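Local coordinates for CRISPR-associated protein Cse2 (Thermus thermophilus, PDB 2ZCA) that probably takes part in CRISPR-based adaptive immunity against viruses and plasmids, as an all-helical member of the type I-E CasB/Cse2 family, at residues A[60-65]-A[130-135]; A[74-79]-A[126-131]; A[5-10]-A[46-51]; A[66-71]-A[114-119]. All coordinates share one frame; numbering follows the deposited sequence.

Interaction 1. Residues A[60-65]-A[130-135]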
loop_
_atom_site.group_PDB
_atom_site.type_symbol
_atom_site.label_atom_id
_atom_site.label_comp_id
_atom_site.label_asym_id
_atom_site.label_seq_id
_atom_site.Cartn_x
_atom_site.Cartn_y
_atom_site.Cartn_z
ATOM N N GLU A 60 -6.919 4.855 7.531
ATOM C CA GLU A 60 -7.268 4.448 6.173
ATOM C C GLU A 60 -6.035 3.960 5.411
ATOM O O GLU A 60 -6.122 3.027 4.611
ATOM C CB GLU A 60 -7.946 5.611 5.445
ATOM C CG GLU A 60 -9.176 6.117 6.194
ATOM C CD GLU A 60 -9.852 7.297 5.523
ATOM O OE1 GLU A 60 -9.147 8.107 4.888
ATOM O OE2 GLU A 60 -11.087 7.427 5.651
ATOM N N ALA A 61 -4.884 4.572 5.673
ATOM C CA ALA A 61 -3.651 4.155 5.005
ATOM C C ALA A 61 -3.351 2.704 5.370
ATOM O O ALA A 61 -2.973 1.906 4.513
ATOM C CB ALA A 61 -2.490 5.050 5.421
ATOM N N HIS A 62 -3.519 2.362 6.646
ATOM C CA HIS A 62 -3.271 0.994 7.091
ATOM C C HIS A 62 -4.229 0.013 6.416
ATOM O O HIS A 62 -3.821 -1.065 5.976
ATOM C CB HIS A 62 -3.420 0.873 8.612
ATOM C CG HIS A 62 -2.295 1.484 9.387
ATOM N ND1 HIS A 62 -2.144 2.845 9.540
ATOM C CD2 HIS A 62 -1.281 0.915 10.084
ATOM C CE1 HIS A 62 -1.092 3.089 10.301
ATOM N NE2 HIS A 62 -0.551 1.934 10.645
ATOM N N TYR A 63 -5.506 0.377 6.344
ATOM C CA TYR A 63 -6.489 -0.499 5.711
ATOM C C TYR A 63 -6.174 -0.728 4.241
ATOM O O TYR A 63 -6.320 -1.841 3.736
ATOM C CB TYR A 63 -7.898 0.084 5.843
ATOM C CG TYR A 63 -8.550 -0.210 7.177
ATOM C CD1 TYR A 63 -9.091 -1.467 7.446
ATOM C CD2 TYR A 63 -8.591 0.754 8.180
ATOM C CE1 TYR A 63 -9.656 -1.759 8.684
ATOM C CE2 TYR A 63 -9.150 0.472 9.420
ATOM C CZ TYR A 63 -9.679 -0.787 9.664
ATOM O OH TYR A 63 -10.220 -1.072 10.896
ATOM N N LEU A 64 -5.744 0.322 3.547
ATOM C CA LEU A 64 -5.435 0.173 2.131
ATOM C C LEU A 64 -4.218 -0.725 1.924
ATOM O O LEU A 64 -4.212 -1.571 1.029
ATOM C CB LEU A 64 -5.208 1.545 1.474
ATOM C CG LEU A 64 -4.841 1.545 -0.018
ATOM C CD1 LEU A 64 -5.893 0.799 -0.825
ATOM C CD2 LEU A 64 -4.722 2.982 -0.512
ATOM N N VAL A 65 -3.189 -0.551 2.751
ATOM C CA VAL A 65 -1.991 -1.376 2.629
ATOM C C VAL A 65 -2.298 -2.843 2.934
ATOM O O VAL A 65 -1.765 -3.736 2.284
ATOM C CB VAL A 65 -0.859 -0.865 3.546
ATOM C CG1 VAL A 65 0.290 -1.869 3.581
ATOM C CG2 VAL A 65 -0.352 0.479 3.023
ATOM N N ARG A 130 7.666 0.106 3.254
ATOM C CA ARG A 130 7.921 1.436 2.706
ATOM C C ARG A 130 6.636 1.999 2.111
ATOM O O ARG A 130 6.399 3.203 2.147
ATOM C CB ARG A 130 9.022 1.385 1.630
ATOM C CG ARG A 130 9.348 2.742 0.993
ATOM C CD ARG A 130 9.615 3.839 2.037
ATOM N NE ARG A 130 10.815 3.606 2.840
ATOM C CZ ARG A 130 12.050 3.956 2.481
ATOM N NH1 ARG A 130 12.267 4.565 1.322
ATOM N NH2 ARG A 130 13.069 3.706 3.293
ATOM N N LEU A 131 5.791 1.132 1.565
ATOM C CA LEU A 131 4.540 1.609 0.991
ATOM C C LEU A 131 3.690 2.317 2.054
ATOM O O LEU A 131 3.148 3.393 1.806
ATOM C CB LEU A 131 3.748 0.452 0.370
ATOM C CG LEU A 131 2.437 0.875 -0.305
ATOM C CD1 LEU A 131 2.728 1.926 -1.377
ATOM C CD2 LEU A 131 1.748 -0.340 -0.923
ATOM N N LEU A 132 3.574 1.723 3.239
ATOM C CA LEU A 132 2.779 2.352 4.290
ATOM C C LEU A 132 3.455 3.623 4.805
ATOM O O LEU A 132 2.799 4.646 4.982
ATOM C CB LEU A 132 2.543 1.390 5.460
ATOM C CG LEU A 132 1.785 2.010 6.640
ATOM C CD1 LEU A 132 0.423 2.516 6.169
ATOM C CD2 LEU A 132 1.625 0.987 7.754
ATOM N N ASP A 133 4.759 3.564 5.051
ATOM C CA ASP A 133 5.453 4.751 5.538
ATOM C C ASP A 133 5.266 5.906 4.566
ATOM O O ASP A 133 5.126 7.062 4.979
ATOM C CB ASP A 133 6.950 4.480 5.729
ATOM C CG ASP A 133 7.236 3.603 6.932
ATOM O OD1 ASP A 133 6.573 3.789 7.972
ATOM O OD2 ASP A 133 8.133 2.742 6.845
ATOM N N ASP A 134 5.265 5.594 3.274
ATOM C CA ASP A 134 5.095 6.621 2.257
ATOM C C ASP A 134 3.660 7.142 2.193
ATOM O O ASP A 134 3.436 8.347 2.120
ATOM C CB ASP A 134 5.519 6.092 0.883
ATOM C CG ASP A 134 7.016 5.880 0.776
ATOM O OD1 ASP A 134 7.754 6.453 1.608
ATOM O OD2 ASP A 134 7.453 5.156 -0.147
ATOM N N LEU A 135 2.688 6.236 2.229
ATOM C CA LEU A 135 1.288 6.645 2.170
ATOM C C LEU A 135 0.934 7.523 3.377
ATOM O O LEU A 135 0.169 8.481 3.265
ATOM C CB LEU A 135 0.386 5.403 2.123
ATOM C CG LEU A 135 -1.113 5.630 1.893
ATOM C CD1 LEU A 135 -1.336 6.441 0.619
ATOM C CD2 LEU A 135 -1.815 4.282 1.802
#
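Ala61 lies against Leu135 at one of the two close approaches of the segments: its CB faces the partner and meets CG and CD2 of Leu135, with CB–CD2 at 3.8 Å, while CD1 of Leu132 rests against the same methyl. A residue that ends at CB suits this place, because the two CA atoms, Ala61 and Leu135, come within 6.2 Å and the leucine can lie directly on the backbone. One residue on, the CA–CB bond of His62 leads away, yet its ring swings back far enough for CD2 of Leu132 to sit over one face, nearer the rim than the middle. This is a CH-pi contact, 4.0 Å from CD2 to the ring centroid and 25° off the normal. ND1 of the imidazole is satisfied within its own helix by the carbonyl of Glu58. Leu64 contributes only its tip, CD2 touching CD2 of Leu135 at 3.9 Å, with the two side chains crossing at about a right angle. Val65 closes the segment. Its CG2, anti to the carbonyl carbon, is directed at Leu132 and reaches CD1 at 3.8 Å, and more loosely it borders Leu131 and Leu135. Short, branched and aliphatic, valine fits among three leucines without a polar group to satisfy. The helix segments run nearly antiparallel, at 151°, with their axes 9.6 Å apart. Around this buried seam, Phe7 of helix 3-15 packs on Leu132, Leu115 of helix 111-121 on Leu64 and Leu135, Leu49 of helix 42-49 on His62, and Trp149 of helix 144-155 on Leu131.

Interaction 2. Residues A[74-79]-A[126-131]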
loop_
_atom_site.group_PDB
_atom_site.type_symbol
_atom_site.label_atom_id
_atom_site.label_comp_id
_atom_site.label_asym_id
_atom_site.label_seq_id
_atom_site.Cartn_x
_atom_site.Cartn_y
_atom_site.Cartn_z
ATOM N N GLY A 74 0.540 -11.349 0.233
ATOM C CA GLY A 74 1.610 -11.123 1.189
ATOM C C GLY A 74 3.033 -11.205 0.664
ATOM O O GLY A 74 3.972 -11.372 1.441
ATOM N N ASP A 75 3.210 -11.083 -0.646
ATOM C CA ASP A 75 4.553 -11.155 -1.214
ATOM C C ASP A 75 5.322 -9.854 -1.006
ATOM O O ASP A 75 5.429 -9.018 -1.906
ATOM C CB ASP A 75 4.486 -11.504 -2.704
ATOM C CG ASP A 75 5.865 -11.716 -3.316
ATOM O OD1 ASP A 75 6.816 -12.026 -2.565
ATOM O OD2 ASP A 75 5.994 -11.592 -4.550
ATOM N N HIS A 76 5.855 -9.690 0.197
ATOM C CA HIS A 76 6.627 -8.502 0.535
ATOM C C HIS A 76 8.077 -8.675 0.093
ATOM O O HIS A 76 8.748 -9.628 0.489
ATOM C CB HIS A 76 6.564 -8.245 2.042
ATOM C CG HIS A 76 7.525 -7.199 2.514
ATOM N ND1 HIS A 76 8.719 -7.508 3.129
ATOM C CD2 HIS A 76 7.488 -5.849 2.420
ATOM C CE1 HIS A 76 9.378 -6.394 3.394
ATOM N NE2 HIS A 76 8.652 -5.373 2.973
ATOM N N GLN A 77 8.547 -7.755 -0.743
ATOM C CA GLN A 77 9.916 -7.785 -1.244
ATOM C C GLN A 77 10.621 -6.517 -0.780
ATOM O O GLN A 77 10.484 -5.460 -1.398
ATOM C CB GLN A 77 9.921 -7.842 -2.773
ATOM C CG GLN A 77 9.309 -9.101 -3.371
ATOM C CD GLN A 77 10.143 -10.344 -3.112
ATOM O OE1 GLN A 77 11.364 -10.331 -3.277
ATOM N NE2 GLN A 77 9.483 -11.431 -2.719
ATOM N N VAL A 78 11.365 -6.620 0.315
ATOM C CA VAL A 78 12.076 -5.469 0.851
ATOM C C VAL A 78 12.990 -4.855 -0.204
ATOM O O VAL A 78 13.724 -5.564 -0.892
ATOM C CB VAL A 78 12.915 -5.856 2.096
ATOM C CG1 VAL A 78 13.880 -6.972 1.748
ATOM C CG2 VAL A 78 13.673 -4.637 2.615
ATOM N N GLY A 79 12.927 -3.537 -0.343
ATOM C CA GLY A 79 13.770 -2.866 -1.317
ATOM C C GLY A 79 13.130 -2.637 -2.675
ATOM O O GLY A 79 13.496 -1.696 -3.385
ATOM N N ILE A 126 6.338 -6.286 -3.739
ATOM C CA ILE A 126 6.863 -4.954 -3.477
ATOM C C ILE A 126 7.083 -4.773 -1.981
ATOM O O ILE A 126 6.674 -5.617 -1.176
ATOM C CB ILE A 126 5.894 -3.862 -3.982
ATOM C CG1 ILE A 126 4.543 -3.995 -3.279
ATOM C CG2 ILE A 126 5.725 -3.979 -5.489
ATOM C CD1 ILE A 126 3.580 -2.853 -3.586
ATOM N N ASP A 127 7.732 -3.672 -1.614
ATOM C CA ASP A 127 8.027 -3.367 -0.218
ATOM C C ASP A 127 6.807 -2.712 0.421
ATOM O O ASP A 127 6.574 -1.517 0.239
ATOM C CB ASP A 127 9.229 -2.414 -0.131
ATOM C CG ASP A 127 9.782 -2.280 1.284
ATOM O OD1 ASP A 127 8.986 -2.234 2.244
ATOM O OD2 ASP A 127 11.020 -2.202 1.438
ATOM N N PHE A 128 6.039 -3.495 1.177
ATOM C CA PHE A 128 4.834 -2.991 1.827
ATOM C C PHE A 128 5.104 -2.145 3.063
ATOM O O PHE A 128 4.247 -1.374 3.493
ATOM C CB PHE A 128 3.906 -4.161 2.159
ATOM C CG PHE A 128 3.197 -4.713 0.957
ATOM C CD1 PHE A 128 2.124 -4.027 0.394
ATOM C CD2 PHE A 128 3.627 -5.890 0.356
ATOM C CE1 PHE A 128 1.489 -4.507 -0.755
ATOM C CE2 PHE A 128 2.997 -6.378 -0.795
ATOM C CZ PHE A 128 1.930 -5.685 -1.348
ATOM N N ALA A 129 6.297 -2.280 3.631
ATOM C CA ALA A 129 6.665 -1.489 4.792
ATOM C C ALA A 129 6.882 -0.054 4.316
ATOM O O ALA A 129 6.343 0.891 4.890
ATOM C CB ALA A 129 7.937 -2.042 5.424
ATOM N N ARG A 130 7.666 0.106 3.254
ATOM C CA ARG A 130 7.921 1.436 2.706
ATOM C C ARG A 130 6.636 1.999 2.111
ATOM O O ARG A 130 6.399 3.203 2.147
ATOM C CB ARG A 130 9.022 1.385 1.630
ATOM C CG ARG A 130 9.348 2.742 0.993
ATOM C CD ARG A 130 9.615 3.839 2.037
ATOM N NE ARG A 130 10.815 3.606 2.840
ATOM C CZ ARG A 130 12.050 3.956 2.481
ATOM N NH1 ARG A 130 12.267 4.565 1.322
ATOM N NH2 ARG A 130 13.069 3.706 3.293
ATOM N N LEU A 131 5.791 1.132 1.565
ATOM C CA LEU A 131 4.540 1.609 0.991
ATOM C C LEU A 131 3.690 2.317 2.054
ATOM O O LEU A 131 3.148 3.393 1.806
ATOM C CB LEU A 131 3.748 0.452 0.370
ATOM C CG LEU A 131 2.437 0.875 -0.305
ATOM C CD1 LEU A 131 2.728 1.926 -1.377
ATOM C CD2 LEU A 131 1.748 -0.340 -0.923
#
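His76 and Asp127 bury the most surface here and lie side by side, pointing the same way, with ring and carboxylate planes 90° apart. The imidazole turns its edge to the start of helix 128-136, and NE2 gives a weak hydrogen bond to OD1 of Asp127, 3.2 Å long. CG of His76 is anti to its backbone N (chi1 169°), and the ring beyond it lies beside that helix end. Asp127 is the N-cap. Its OD1 takes a nearly straight bond from N of Arg130, approaching from above the carboxylate plane, and a weak one from N of Ala129. OD2 accepts N of Gly79 at 2.9 Å on its anti side. Beside them, N of Gln77 bonds to O of Ile126 at 2.9 Å, and the Phe128 ring offers its edge to CA of His76. Glycine suits position 79, where the backbone angles would press a CB against the preceding carbonyl. Aspartate is apt because its short carboxylate can cap the helix and at the same time tie the 74-79 loop to its start. Both oxygens of this buried group are thus engaged, and the helix N-terminus probably helps stabilise its negative charge.

Interaction 3. Residues A[5-10]-A[46-51]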
loop_
_atom_site.group_PDB
_atom_site.type_symbol
_atom_site.label_atom_id
_atom_site.label_comp_id
_atom_site.label_asym_id
_atom_site.label_seq_id
_atom_site.Cartn_x
_atom_site.Cartn_y
_atom_site.Cartn_z
ATOM N N GLU A 5 7.157 -0.888 9.035
ATOM C CA GLU A 5 7.768 -2.145 9.440
ATOM C C GLU A 5 6.935 -2.824 10.529
ATOM O O GLU A 5 6.786 -4.044 10.533
ATOM C CB GLU A 5 9.202 -1.893 9.914
ATOM C CG GLU A 5 10.064 -1.290 8.805
ATOM C CD GLU A 5 11.475 -0.951 9.245
ATOM O OE1 GLU A 5 11.635 -0.241 10.259
ATOM O OE2 GLU A 5 12.424 -1.386 8.562
ATOM N N ARG A 6 6.383 -2.031 11.441
ATOM C CA ARG A 6 5.558 -2.572 12.517
ATOM C C ARG A 6 4.297 -3.229 11.972
ATOM O O ARG A 6 3.905 -4.311 12.409
ATOM C CB ARG A 6 5.161 -1.468 13.501
ATOM C CG ARG A 6 6.196 -1.184 14.578
ATOM C CD ARG A 6 5.610 -0.298 15.665
ATOM N NE ARG A 6 5.655 1.115 15.305
ATOM C CZ ARG A 6 6.755 1.857 15.361
ATOM N NH1 ARG A 6 7.896 1.314 15.763
ATOM N NH2 ARG A 6 6.719 3.141 15.016
ATOM N N PHE A 7 3.658 -2.571 11.013
ATOM C CA PHE A 7 2.433 -3.107 10.432
ATOM C C PHE A 7 2.728 -4.345 9.590
ATOM O O PHE A 7 1.940 -5.294 9.558
ATOM C CB PHE A 7 1.740 -2.038 9.583
ATOM C CG PHE A 7 0.327 -2.394 9.203
ATOM C CD1 PHE A 7 -0.585 -2.782 10.180
ATOM C CD2 PHE A 7 -0.091 -2.341 7.878
ATOM C CE1 PHE A 7 -1.894 -3.115 9.844
ATOM C CE2 PHE A 7 -1.401 -2.672 7.530
ATOM C CZ PHE A 7 -2.303 -3.059 8.518
ATOM N N LEU A 8 3.870 -4.343 8.911
ATOM C CA LEU A 8 4.243 -5.487 8.092
ATOM C C LEU A 8 4.405 -6.714 8.988
ATOM O O LEU A 8 4.007 -7.819 8.623
ATOM C CB LEU A 8 5.551 -5.210 7.353
ATOM C CG LEU A 8 6.072 -6.359 6.494
ATOM C CD1 LEU A 8 5.043 -6.729 5.427
ATOM C CD2 LEU A 8 7.378 -5.935 5.852
ATOM N N ASP A 9 5.002 -6.512 10.160
ATOM C CA ASP A 9 5.196 -7.604 11.106
ATOM C C ASP A 9 3.826 -8.155 11.501
ATOM O O ASP A 9 3.623 -9.369 11.570
ATOM C CB ASP A 9 5.928 -7.104 12.355
ATOM C CG ASP A 9 6.230 -8.219 13.340
ATOM O OD1 ASP A 9 7.046 -9.104 13.006
ATOM O OD2 ASP A 9 5.652 -8.214 14.449
ATOM N N TRP A 10 2.890 -7.248 11.759
ATOM C CA TRP A 10 1.534 -7.628 12.140
ATOM C C TRP A 10 0.873 -8.453 11.039
ATOM O O TRP A 10 0.290 -9.507 11.306
ATOM C CB TRP A 10 0.705 -6.372 12.436
ATOM C CG TRP A 10 -0.752 -6.640 12.709
ATOM C CD1 TRP A 10 -1.767 -6.672 11.794
ATOM C CD2 TRP A 10 -1.347 -6.940 13.978
ATOM N NE1 TRP A 10 -2.960 -6.973 12.415
ATOM C CE2 TRP A 10 -2.730 -7.142 13.755
ATOM C CE3 TRP A 10 -0.848 -7.058 15.283
ATOM C CZ2 TRP A 10 -3.618 -7.455 14.790
ATOM C CZ3 TRP A 10 -1.733 -7.370 16.313
ATOM C CH2 TRP A 10 -3.102 -7.565 16.057
ATOM N N GLU A 46 -8.036 -3.081 13.578
ATOM C CA GLU A 46 -8.223 -2.267 14.775
ATOM C C GLU A 46 -7.366 -2.673 15.977
ATOM O O GLU A 46 -6.867 -1.811 16.701
ATOM C CB GLU A 46 -9.706 -2.224 15.161
ATOM C CG GLU A 46 -10.570 -1.418 14.188
ATOM C CD GLU A 46 -10.082 0.014 13.999
ATOM O OE1 GLU A 46 -9.649 0.635 14.993
ATOM O OE2 GLU A 46 -10.145 0.530 12.858
ATOM N N PRO A 47 -7.187 -3.984 16.213
ATOM C CA PRO A 47 -6.360 -4.386 17.357
ATOM C C PRO A 47 -4.947 -3.807 17.234
ATOM O O PRO A 47 -4.278 -3.546 18.235
ATOM C CB PRO A 47 -6.376 -5.906 17.271
ATOM C CG PRO A 47 -7.759 -6.181 16.762
ATOM C CD PRO A 47 -7.894 -5.146 15.647
ATOM N N PHE A 48 -4.496 -3.608 15.999
ATOM C CA PHE A 48 -3.175 -3.037 15.764
ATOM C C PHE A 48 -3.211 -1.523 15.961
ATOM O O PHE A 48 -2.380 -0.956 16.673
ATOM C CB PHE A 48 -2.697 -3.341 14.339
ATOM C CG PHE A 48 -1.370 -2.715 14.005
ATOM C CD1 PHE A 48 -0.181 -3.343 14.355
ATOM C CD2 PHE A 48 -1.314 -1.471 13.383
ATOM C CE1 PHE A 48 1.052 -2.738 14.092
ATOM C CE2 PHE A 48 -0.089 -0.855 13.115
ATOM C CZ PHE A 48 1.096 -1.491 13.471
ATOM N N LEU A 49 -4.179 -0.869 15.326
ATOM C CA LEU A 49 -4.306 0.580 15.419
ATOM C C LEU A 49 -4.516 1.042 16.854
ATOM O O LEU A 49 -4.150 2.160 17.212
ATOM C CB LEU A 49 -5.461 1.068 14.539
ATOM C CG LEU A 49 -5.273 0.843 13.032
ATOM C CD1 LEU A 49 -6.525 1.264 12.284
ATOM C CD2 LEU A 49 -4.072 1.634 12.541
ATOM N N ALA A 50 -5.094 0.168 17.673
ATOM C CA ALA A 50 -5.360 0.485 19.072
ATOM C C ALA A 50 -4.079 0.717 19.865
ATOM O O ALA A 50 -4.100 1.384 20.901
ATOM C CB ALA A 50 -6.169 -0.638 19.715
ATOM N N LYS A 51 -2.969 0.168 19.379
ATOM C CA LYS A 51 -1.677 0.307 20.050
ATOM C C LYS A 51 -1.044 1.679 19.851
ATOM O O LYS A 51 0.008 1.970 20.421
ATOM C CB LYS A 51 -0.697 -0.759 19.551
ATOM C CG LYS A 51 -1.137 -2.193 19.785
ATOM C CD LYS A 51 -0.093 -3.168 19.258
ATOM C CE LYS A 51 -0.524 -4.616 19.445
ATOM N NZ LYS A 51 -0.719 -4.963 20.881
#
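Phe7 and Trp10 of helix 3-15 form an aromatic cluster with Phe48 of helix 42-49, whose side chain packs against both, Phe7 and the CB and CG of Trp10 coming from the same side of its ring. CB of Phe48 points toward helix 3-15, with CG anti to the backbone N (chi1 177°). CD1 of Phe7 lies over one face of this ring, offset toward the rim, 3.5 Å from CD2 of Phe48. The two planes are inclined by 57°, an oblique pairing. Trp10 slides past Phe48 in the opposite direction. CB of Phe48 stands over the centre of the five-membered indole ring, 3.9 Å from its centroid and 13° off the normal, a CH-pi contact, while CD1 of Phe48 rests on CB of Trp10 at 3.7 Å. The far end of the indole is met by Pro47, whose CB lies 3.9 Å from CH2 of Trp10. Near the ring tip of Phe48, CE1 approaches the carbonyl O of Arg6 at 3.7 Å, and CZ itself meets the backbone of Phe7. The buried phenylalanines are wholly apolar; Pro47, at the exposed border, offers a compact rigid ring to the indole; tryptophan, partly exposed, has a broad face for packing and an N-H that bonds to the carbonyl of Tyr44. Phe7 is also joined edge-to-face by the ring of His62, which links the cluster to helix 56-71. The contact is therefore made almost wholly by rings and aliphatic carbons; dispersion and exclusion of water hold it together, and the indole nitrogen is satisfied close by.

Interaction 4. Residues A[66-71]-A[114-119]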
loop_
_atom_site.group_PDB
_atom_site.type_symbol
_atom_site.label_atom_id
_atom_site.label_comp_id
_atom_site.label_asym_id
_atom_site.label_seq_id
_atom_site.Cartn_x
_atom_site.Cartn_y
_atom_site.Cartn_z
ATOM N N ALA A 66 -3.158 -3.098 3.917
ATOM C CA ALA A 66 -3.524 -4.473 4.237
ATOM C C ALA A 66 -4.225 -5.086 3.021
ATOM O O ALA A 66 -4.002 -6.250 2.688
ATOM C CB ALA A 66 -4.458 -4.511 5.453
ATOM N N ALA A 67 -5.075 -4.297 2.368
ATOM C CA ALA A 67 -5.806 -4.773 1.197
ATOM C C ALA A 67 -4.857 -5.082 0.042
ATOM O O ALA A 67 -4.997 -6.103 -0.635
ATOM C CB ALA A 67 -6.839 -3.738 0.761
ATOM N N LEU A 68 -3.888 -4.201 -0.184
ATOM C CA LEU A 68 -2.933 -4.405 -1.269
ATOM C C LEU A 68 -1.992 -5.565 -0.958
ATOM O O LEU A 68 -1.545 -6.281 -1.860
ATOM C CB LEU A 68 -2.151 -3.112 -1.522
ATOM C CG LEU A 68 -3.057 -1.964 -1.993
ATOM C CD1 LEU A 68 -2.283 -0.657 -2.030
ATOM C CD2 LEU A 68 -3.627 -2.296 -3.371
ATOM N N TYR A 69 -1.700 -5.749 0.324
ATOM C CA TYR A 69 -0.839 -6.840 0.771
ATOM C C TYR A 69 -1.544 -8.158 0.450
ATOM O O TYR A 69 -0.930 -9.100 -0.045
ATOM C CB TYR A 69 -0.586 -6.692 2.278
ATOM C CG TYR A 69 0.166 -7.823 2.949
ATOM C CD1 TYR A 69 -0.507 -8.945 3.441
ATOM C CD2 TYR A 69 1.540 -7.741 3.150
ATOM C CE1 TYR A 69 0.180 -9.953 4.128
ATOM C CE2 TYR A 69 2.233 -8.739 3.831
ATOM C CZ TYR A 69 1.549 -9.840 4.320
ATOM O OH TYR A 69 2.240 -10.814 5.009
ATOM N N ALA A 70 -2.844 -8.213 0.723
ATOM C CA ALA A 70 -3.626 -9.410 0.446
ATOM C C ALA A 70 -3.708 -9.674 -1.060
ATOM O O ALA A 70 -3.612 -10.824 -1.500
ATOM C CB ALA A 70 -5.027 -9.263 1.038
ATOM N N LEU A 71 -3.885 -8.613 -1.844
ATOM C CA LEU A 71 -3.971 -8.736 -3.297
ATOM C C LEU A 71 -2.729 -9.438 -3.842
ATOM O O LEU A 71 -2.812 -10.243 -4.778
ATOM C CB LEU A 71 -4.107 -7.350 -3.942
ATOM C CG LEU A 71 -4.075 -7.290 -5.476
ATOM C CD1 LEU A 71 -5.289 -8.015 -6.046
ATOM C CD2 LEU A 71 -4.056 -5.836 -5.939
ATOM N N ARG A 114 -5.903 4.975 -7.499
ATOM C CA ARG A 114 -4.682 4.876 -8.292
ATOM C C ARG A 114 -3.628 3.959 -7.702
ATOM O O ARG A 114 -2.857 3.340 -8.439
ATOM C CB ARG A 114 -4.104 6.268 -8.542
ATOM C CG ARG A 114 -4.967 7.053 -9.509
ATOM C CD ARG A 114 -4.441 8.443 -9.803
ATOM N NE ARG A 114 -5.242 9.060 -10.857
ATOM C CZ ARG A 114 -5.166 10.338 -11.217
ATOM N NH1 ARG A 114 -4.316 11.156 -10.607
ATOM N NH2 ARG A 114 -5.951 10.797 -12.184
ATOM N N LEU A 115 -3.594 3.853 -6.379
ATOM C CA LEU A 115 -2.612 2.983 -5.751
ATOM C C LEU A 115 -3.020 1.528 -5.966
ATOM O O LEU A 115 -2.173 0.674 -6.222
ATOM C CB LEU A 115 -2.493 3.288 -4.256
ATOM C CG LEU A 115 -1.234 2.745 -3.570
ATOM C CD1 LEU A 115 0.023 3.381 -4.193
ATOM C CD2 LEU A 115 -1.295 3.056 -2.080
ATOM N N ARG A 116 -4.316 1.244 -5.870
ATOM C CA ARG A 116 -4.788 -0.120 -6.089
ATOM C C ARG A 116 -4.480 -0.512 -7.532
ATOM O O ARG A 116 -3.998 -1.612 -7.809
ATOM C CB ARG A 116 -6.299 -0.218 -5.853
ATOM C CG ARG A 116 -6.869 -1.596 -6.162
ATOM C CD ARG A 116 -7.905 -1.528 -7.269
ATOM N NE ARG A 116 -9.049 -0.704 -6.889
ATOM C CZ ARG A 116 -10.069 -0.426 -7.696
ATOM N NH1 ARG A 116 -11.070 0.333 -7.266
ATOM N NH2 ARG A 116 -10.087 -0.908 -8.932
ATOM N N GLN A 117 -4.750 0.403 -8.453
ATOM C CA GLN A 117 -4.497 0.143 -9.864
ATOM C C GLN A 117 -3.011 -0.091 -10.149
ATOM O O GLN A 117 -2.651 -0.974 -10.932
ATOM C CB GLN A 117 -5.023 1.309 -10.703
ATOM C CG GLN A 117 -4.782 1.164 -12.194
ATOM C CD GLN A 117 -5.329 2.336 -12.984
ATOM O OE1 GLN A 117 -6.537 2.441 -13.208
ATOM N NE2 GLN A 117 -4.442 3.236 -13.396
ATOM N N ALA A 118 -2.148 0.696 -9.511
ATOM C CA ALA A 118 -0.705 0.572 -9.720
ATOM C C ALA A 118 -0.146 -0.747 -9.187
ATOM O O ALA A 118 0.699 -1.374 -9.821
ATOM C CB ALA A 118 0.012 1.735 -9.067
ATOM N N VAL A 119 -0.605 -1.157 -8.009
ATOM C CA VAL A 119 -0.147 -2.412 -7.427
ATOM C C VAL A 119 -0.643 -3.577 -8.283
ATOM O O VAL A 119 0.082 -4.544 -8.509
ATOM C CB VAL A 119 -0.655 -2.564 -5.964
ATOM C CG1 VAL A 119 -0.308 -3.939 -5.418
ATOM C CG2 VAL A 119 -0.018 -1.496 -5.092
#
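Leu68 carries most of this contact, meeting Leu115, Arg116 and Val119 of the neighbouring helix. Its CB points toward helix 111-121, and CG follows anti to the carbonyl carbon (chi1 -63°), beside the backbone N. From CG the two methyls part. CD1 reaches the tip of Leu115, 3.8 Å from its CD2, and also CG2 of Val119 at 3.9 Å. CD2 rests on the backbone, 3.7 Å from CA of Arg116, with CB of Val119 at 4.0 Å. A leucine suits the place because its forked end gives two methyls, CD1 toward Leu115 and Val119, CD2 toward the backbone at Arg116 and also Val119. Leu68 and Leu115 cross at about a right angle. Val119, branched at CB, presents CG2 to Leu68 and CG1 to CD2 of Leu71, the latter a looser touch at 4.2 Å. The aliphatic root of Arg116 packs while its chain, bent at chi2 and chi3, leads the charged end away from Leu68. The segments run nearly parallel, their axes 10.5 Å apart and inclined by 19°, a spacing bridged by leucine and valine. Helix 56-71 is packed on further sides: Ala66 and Tyr69 touch helix 3-15, and Ala66 and Ala70 lie against Phe27 of helix 20-29. Helix 111-121 meets helix 96-104 through Ala118 and Leu103.

How the interactions relate
Helix 56-71 is the common element of interactions 1 and 4, whose centres lie about 10 Å apart: Leu115 CD2 touches Leu64 CD2 at 3.8 Å. Interaction 2 shares Arg130 and Leu131 with interaction 1, its helix being 128-136, and reaches interaction 4 where Phe128 CZ meets Leu68 O at 3.6 Å. Interaction 3 is the outlying contact, about 14 Å from the chain centre, yet Phe7 CB packs on Leu132 CD2 at 3.5 Å, joining its aromatic cluster to interaction 1. Along the chain, interaction 4 is nested within interaction 1, and interactions 2 and 4 cross. Interactions 1 and 4 are buried; 2 adds a loop at a helix start, 3 a partly exposed cluster.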